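Long-range contact in nucleotide pyrophosphohydrolase (Bacillus cereus, PDB 5IE9), which probably hydrolyses nucleoside triphosphates to the monophosphate and pyrophosphate, with the help of divalent metal ions such as manganese: residues C[43-48]-C[61-66]. Residues are numbered along the deposited sequence; the frame is centred on the assembly and turned at random.
Sequences REVNHY and RSIEEE. With MN (manganese (II) ion), chain G.
Val45 and Ile63 make the compact end of this contact: CG2 of Val45 lies 3.6 Å from CD1 of Ile63, and the two branched side chains meet at a slant. CG1 of Ile63 stands anti to its backbone N (chi1 -174°), and the tip of the side chain, CD1, comes nearer to the other helix than its base does. Both residues are buried, and branched aliphatic side chains suit a buried apolar contact; Leu81 of a second subunit also packs on Ile63. Segments 43-48 and 62-66, on helices 27-49 and 62-80 of the all-helical MazG fold, run nearly antiparallel at 160°, their axes 9.6 Å apart at closest approach. Glu44 contributes the aliphatic part of its side chain, CG resting 3.9 Å from CB of Ser62, a small residue, which probably helps the helices come close here. On the exposed side the fit is looser: the hydroxyl OH of Tyr48 merely touches CB of Ser62 at 3.8 Å, and no hydrogen bond joins the two segments. Charge takes over toward the metal. NH1 of Arg43 makes a salt bridge with OE1 of Glu44 at 2.7 Å, though its hydrogen bond is bent and weak. The same NH1 lies 4.0 Å from OE2 of Glu66, a long salt bridge, with OE2 at the guanidinium edge near its plane. The other oxygen of Glu66, OE1, binds the manganese ion at 2.1 Å, at a site shared with Glu37. One carboxylate thus faces a metal and an arginine through different oxygens, and the arginine probably offsets part of the negative charge gathered beside the manganese site.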
ATOM      1  N   ARG C  43       3.918  -8.539  -4.203  1.00 65.33           N
ATOM      2  CA  ARG C  43       3.872  -9.981  -4.429  1.00 70.35           C
ATOM      3  C   ARG C  43       5.076 -10.437  -5.246  1.00 72.74           C
ATOM      4  O   ARG C  43       5.737 -11.410  -4.879  1.00 75.63           O
ATOM      5  CB  ARG C  43       2.586 -10.379  -5.167  1.00 74.47           C
ATOM      6  CG  ARG C  43       2.339 -11.884  -5.229  1.00 80.33           C
ATOM      7  CD  ARG C  43       2.168 -12.396  -6.652  1.00 86.04           C
ATOM      8  NE  ARG C  43       0.849 -12.122  -7.231  1.00 89.35           N
ATOM      9  CZ  ARG C  43       0.593 -11.208  -8.171  1.00 89.20           C
ATOM     10  NH1 ARG C  43       1.558 -10.441  -8.671  1.00 87.12           N
ATOM     11  NH2 ARG C  43      -0.647 -11.058  -8.619  1.00 91.44           N
ATOM     12  N   GLU C  44       5.359  -9.723  -6.338  1.00 72.53           N
ATOM     13  CA  GLU C  44       6.374 -10.144  -7.293  1.00 75.40           C
ATOM     14  C   GLU C  44       7.800  -9.880  -6.796  1.00 73.38           C
ATOM     15  O   GLU C  44       8.680 -10.722  -6.977  1.00 75.91           O
ATOM     16  CB  GLU C  44       6.104  -9.539  -8.674  1.00 78.12           C
ATOM     17  CG  GLU C  44       6.163 -10.549  -9.823  1.00 86.18           C
ATOM     18  CD  GLU C  44       5.165 -11.702  -9.687  1.00 91.07           C
ATOM     19  OE1 GLU C  44       3.973 -11.447  -9.401  1.00 91.61           O
ATOM     20  OE2 GLU C  44       5.565 -12.874  -9.870  1.00 95.67           O
ATOM     21  N   VAL C  45       8.014  -8.731  -6.153  1.00 69.82           N
ATOM     22  CA  VAL C  45       9.282  -8.417  -5.468  1.00 68.44           C
ATOM     23  C   VAL C  45       9.585  -9.473  -4.393  1.00 70.03           C
ATOM     24  O   VAL C  45      10.700  -9.981  -4.326  1.00 71.98           O
ATOM     25  CB  VAL C  45       9.284  -6.983  -4.875  1.00 64.95           C
ATOM     26  CG1 VAL C  45      10.492  -6.733  -3.979  1.00 63.51           C
ATOM     27  CG2 VAL C  45       9.239  -5.945  -5.987  1.00 64.74           C
ATOM     28  N   ASN C  46       8.585  -9.811  -3.581  1.00 70.42           N
ATOM     29  CA  ASN C  46       8.714 -10.890  -2.597  1.00 73.56           C
ATOM     30  C   ASN C  46       9.049 -12.263  -3.214  1.00 77.92           C
ATOM     31  O   ASN C  46       9.909 -12.974  -2.699  1.00 79.28           O
ATOM     32  CB  ASN C  46       7.450 -10.977  -1.735  1.00 73.67           C
ATOM     33  CG  ASN C  46       7.734 -11.357  -0.286  1.00 74.86           C
ATOM     34  OD1 ASN C  46       6.810 -11.710   0.445  1.00 79.20           O
ATOM     35  ND2 ASN C  46       8.991 -11.275   0.142  1.00 73.27           N
ATOM     36  N   HIS C  47       8.382 -12.610  -4.317  1.00 81.05           N
ATOM     37  CA  HIS C  47       8.594 -13.876  -5.036  1.00 86.49           C
ATOM     38  C   HIS C  47      10.046 -14.031  -5.517  1.00 87.97           C
ATOM     39  O   HIS C  47      10.661 -15.077  -5.309  1.00 90.79           O
ATOM     40  CB  HIS C  47       7.594 -13.995  -6.204  1.00 90.44           C
ATOM     41  CG  HIS C  47       7.692 -15.279  -6.978  1.00 98.64           C
ATOM     42  ND1 HIS C  47       8.358 -15.375  -8.183  1.00102.30           N
ATOM     43  CD2 HIS C  47       7.198 -16.516  -6.723  1.00103.49           C
ATOM     44  CE1 HIS C  47       8.278 -16.617  -8.630  1.00108.62           C
ATOM     45  NE2 HIS C  47       7.579 -17.329  -7.764  1.00108.92           N
ATOM     46  N   TYR C  48      10.591 -12.975  -6.119  1.00 86.72           N
ATOM     47  CA  TYR C  48      11.926 -13.009  -6.722  1.00 89.11           C
ATOM     48  C   TYR C  48      13.085 -12.603  -5.795  1.00 86.65           C
ATOM     49  O   TYR C  48      14.231 -12.994  -6.038  1.00 89.34           O
ATOM     50  CB  TYR C  48      11.952 -12.141  -7.983  1.00 90.84           C
ATOM     51  CG  TYR C  48      11.257 -12.739  -9.187  1.00 96.89           C
ATOM     52  CD1 TYR C  48      11.917 -13.670 -10.013  1.00103.82           C
ATOM     53  CD2 TYR C  48       9.948 -12.363  -9.522  1.00 95.97           C
ATOM     54  CE1 TYR C  48      11.289 -14.217 -11.128  1.00109.52           C
ATOM     55  CE2 TYR C  48       9.310 -12.902 -10.637  1.00102.27           C
ATOM     56  CZ  TYR C  48       9.983 -13.828 -11.435  1.00109.08           C
ATOM     57  OH  TYR C  48       9.361 -14.366 -12.538  1.00114.87           O
ATOM     58  N   ARG C  61      10.881 -10.174 -16.405  1.00127.67           N
ATOM     59  CA  ARG C  61       9.654 -10.048 -17.200  1.00125.67           C
ATOM     60  C   ARG C  61       8.405  -9.753 -16.342  1.00120.96           C
ATOM     61  O   ARG C  61       7.711  -8.758 -16.591  1.00118.80           O
ATOM     62  CB  ARG C  61       9.446 -11.283 -18.093  1.00127.39           C
ATOM     63  N   SER C  62       8.136 -10.605 -15.343  1.00117.61           N
ATOM     64  CA  SER C  62       6.990 -10.444 -14.424  1.00111.59           C
ATOM     65  C   SER C  62       7.086  -9.179 -13.575  1.00106.46           C
ATOM     66  O   SER C  62       6.102  -8.449 -13.432  1.00104.03           O
ATOM     67  CB  SER C  62       6.820 -11.669 -13.518  1.00112.12           C
ATOM     68  OG  SER C  62       5.820 -12.540 -14.017  1.00114.62           O
ATOM     69  N   ILE C  63       8.275  -8.931 -13.024  1.00103.08           N
ATOM     70  CA  ILE C  63       8.543  -7.746 -12.201  1.00 97.28           C
ATOM     71  C   ILE C  63       8.607  -6.467 -13.058  1.00 93.14           C
ATOM     72  O   ILE C  63       8.161  -5.404 -12.619  1.00 90.71           O
ATOM     73  CB  ILE C  63       9.779  -7.961 -11.279  1.00 98.45           C
ATOM     74  CG1 ILE C  63       9.985  -6.787 -10.321  1.00 95.34           C
ATOM     75  CG2 ILE C  63      11.040  -8.282 -12.082  1.00102.59           C
ATOM     76  CD1 ILE C  63      10.719  -7.175  -9.061  1.00 97.41           C
ATOM     77  N   GLU C  64       9.131  -6.596 -14.280  1.00 91.92           N
ATOM     78  CA  GLU C  64       9.121  -5.527 -15.281  1.00 88.73           C
ATOM     79  C   GLU C  64       7.691  -5.114 -15.641  1.00 86.89           C
ATOM     80  O   GLU C  64       7.388  -3.922 -15.710  1.00 84.69           O
ATOM     81  CB  GLU C  64       9.896  -5.965 -16.530  1.00 92.00           C
ATOM     82  CG  GLU C  64       9.948  -4.949 -17.667  1.00 93.02           C
ATOM     83  CD  GLU C  64      10.496  -5.522 -18.966  1.00 98.24           C
ATOM     84  OE1 GLU C  64      10.124  -6.656 -19.347  1.00100.63           O
ATOM     85  OE2 GLU C  64      11.297  -4.825 -19.623  1.00100.31           O
ATOM     86  N   GLU C  65       6.821  -6.103 -15.851  1.00 87.77           N
ATOM     87  CA  GLU C  65       5.428  -5.854 -16.210  1.00 87.30           C
ATOM     88  C   GLU C  65       4.603  -5.257 -15.067  1.00 84.31           C
ATOM     89  O   GLU C  65       3.704  -4.447 -15.312  1.00 84.07           O
ATOM     90  CB  GLU C  65       4.758  -7.128 -16.721  1.00 91.07           C
ATOM     91  CG  GLU C  65       3.583  -6.854 -17.651  1.00 93.34           C
ATOM     92  CD  GLU C  65       2.606  -8.009 -17.763  1.00 95.61           C
ATOM     93  OE1 GLU C  65       3.051  -9.177 -17.839  1.00 98.61           O
ATOM     94  OE2 GLU C  65       1.385  -7.740 -17.791  1.00 95.17           O
ATOM     95  N   GLU C  66       4.895  -5.657 -13.831  1.00 82.51           N
ATOM     96  CA  GLU C  66       4.138  -5.135 -12.689  1.00 80.26           C
ATOM     97  C   GLU C  66       4.503  -3.687 -12.368  1.00 77.04           C
ATOM     98  O   GLU C  66       3.658  -2.947 -11.872  1.00 76.84           O
ATOM     99  CB  GLU C  66       4.204  -6.046 -11.448  1.00 81.06           C
ATOM    100  CG  GLU C  66       3.556  -7.427 -11.605  1.00 85.07           C
ATOM    101  CD  GLU C  66       2.037  -7.432 -11.837  1.00 87.51           C
ATOM    102  OE1 GLU C  66       1.356  -6.387 -11.682  1.00 86.42           O
ATOM    103  OE2 GLU C  66       1.506  -8.518 -12.169  1.00 90.38           O
TER
HETATM  104 MN    MN G 201       1.411  -4.544 -10.577  0.50 93.28          MN